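Local coordinates for protein LamCAT (Aquimarina, PDB 6JH5) that probably hydrolyses the beta-glucan laminarin, as a calcium-binding marine bacterial laminarinase of glycoside hydrolase family 16, at residues 90-93 / 94-97. Numbering follows the deposited sequence.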
loop_
_atom_site.group_PDB
_atom_site.type_symbol
_atom_site.label_atom_id
_atom_site.label_comp_id
_atom_site.label_asym_id
_atom_site.label_seq_id
_atom_site.Cartn_x
_atom_site.Cartn_y
_atom_site.Cartn_z
ATOM N N PRO A 90 -7.348 11.313 -0.526
ATOM C CA PRO A 90 -7.280 12.721 -0.197
ATOM C C PRO A 90 -5.893 13.280 -0.546
ATOM O O PRO A 90 -4.979 12.573 -0.714
ATOM C CB PRO A 90 -7.458 12.809 1.318
ATOM C CG PRO A 90 -7.571 11.411 1.802
ATOM C CD PRO A 90 -7.284 10.468 0.650
ATOM N N SER A 91 -5.828 14.595 -0.625
ATOM C CA SER A 91 -4.567 15.294 -0.924
ATOM C C SER A 91 -4.460 16.442 0.081
ATOM O O SER A 91 -5.179 17.392 -0.030
ATOM C CB SER A 91 -4.608 15.767 -2.350
ATOM O OG SER A 91 -3.464 16.526 -2.679
ATOM N N PHE A 92 -3.611 16.274 1.078
ATOM C CA PHE A 92 -3.431 17.323 2.102
ATOM C C PHE A 92 -2.073 17.140 2.772
ATOM O O PHE A 92 -1.553 16.069 2.777
ATOM C CB PHE A 92 -4.559 17.318 3.133
ATOM C CG PHE A 92 -4.679 16.079 3.975
ATOM C CD1 PHE A 92 -5.484 15.033 3.576
ATOM C CD2 PHE A 92 -4.007 15.985 5.171
ATOM C CE1 PHE A 92 -5.603 13.912 4.373
ATOM C CE2 PHE A 92 -4.126 14.863 5.964
ATOM C CZ PHE A 92 -4.936 13.839 5.563
ATOM N N MET A 93 -1.575 18.208 3.376
ATOM C CA MET A 93 -0.250 18.112 4.028
ATOM C C MET A 93 -0.293 17.111 5.191
ATOM O O MET A 93 -1.109 17.227 6.054
ATOM C CB MET A 93 0.207 19.496 4.500
ATOM C CG MET A 93 0.448 20.469 3.362
ATOM S SD MET A 93 1.676 19.930 2.128
ATOM C CE MET A 93 3.038 19.604 3.243
ATOM N N GLY A 94 0.648 16.173 5.155
ATOM C CA GLY A 94 0.795 15.113 6.165
ATOM C C GLY A 94 0.167 13.791 5.766
ATOM O O GLY A 94 0.445 12.819 6.393
ATOM N N SER A 95 -0.619 13.798 4.711
ATOM C CA SER A 95 -1.308 12.557 4.292
ATOM C C SER A 95 -0.333 11.545 3.683
ATOM O O SER A 95 0.561 11.934 3.001
ATOM C CB SER A 95 -2.422 12.867 3.338
ATOM O OG SER A 95 -1.911 13.349 2.132
ATOM N N TRP A 96 -0.573 10.267 3.948
ATOM C CA TRP A 96 0.303 9.211 3.383
ATOM C C TRP A 96 -0.494 7.935 3.064
ATOM O O TRP A 96 -0.355 6.968 3.772
ATOM C CB TRP A 96 1.467 8.967 4.330
ATOM C CG TRP A 96 2.595 8.172 3.768
ATOM C CD1 TRP A 96 2.756 7.661 2.512
ATOM C CD2 TRP A 96 3.753 7.789 4.505
ATOM N NE1 TRP A 96 3.940 6.989 2.426
ATOM C CE2 TRP A 96 4.568 7.054 3.635
ATOM C CE3 TRP A 96 4.153 7.977 5.828
ATOM C CZ2 TRP A 96 5.783 6.524 4.041
ATOM C CZ3 TRP A 96 5.365 7.465 6.214
ATOM C CH2 TRP A 96 6.155 6.741 5.336
ATOM N N PRO A 97 -1.352 7.961 2.034
ATOM C CA PRO A 97 -2.077 6.777 1.593
ATOM C C PRO A 97 -1.160 5.787 0.848
ATOM O O PRO A 97 -0.242 6.185 0.226
ATOM C CB PRO A 97 -3.202 7.307 0.692
ATOM C CG PRO A 97 -2.887 8.761 0.431
ATOM C CD PRO A 97 -1.706 9.158 1.276
HETATM O O HOH W 1 -2.502 11.821 0.031
#
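A type II beta turn from Phe92 to Ser95 brings the chain round into strand 95-103, and it is a worked example of how side chains at the two ends of a turn can reinforce its backbone bond. The closing bond runs from Ser95 N to Phe92 O, 3.1 Å long and fairly straight, the donor tilted out of the carbonyl plane. Ser95 OG gives the same oxygen a second hydrogen bond, 2.8 Å from OG to Phe92 O, this time in the carbonyl plane and on a lone pair. The serine can do this because its OG sits between the backbone N and the carbonyl carbon (chi1 67°), which turns the hydroxyl back over the turn. A water donates one hydrogen bond to Ser95 OG and another to Pro90 O, its oxygen 2.7 Å from each, so the bridge carries the link two residues further back. Phe92 folds its ring over the turn, and Ser95 CB rests on one face in a CH-pi contact, 3.5 Å from the ring centroid and only 12° off the normal. In the ring plane, Pro90 CB meets the edge, while Phe219 packs edge-to-face. A leucine here has no flat face to offer, and the CH-pi contact with Ser95 CB and the edge-to-face contact with Phe219 would probably both be lost. At Gly94, with its positive phi, a CB would collide with Met93 O, which explains glycine at the third position; Asn124 OD1 accepts a hydrogen bond from its N. Beyond the turn, strand 95-103 pairs antiparallel with strand 197-205. The whole is characteristic of a type II turn with glycine third, here leading into a strand of the family 16 concanavalin-like beta-sandwich.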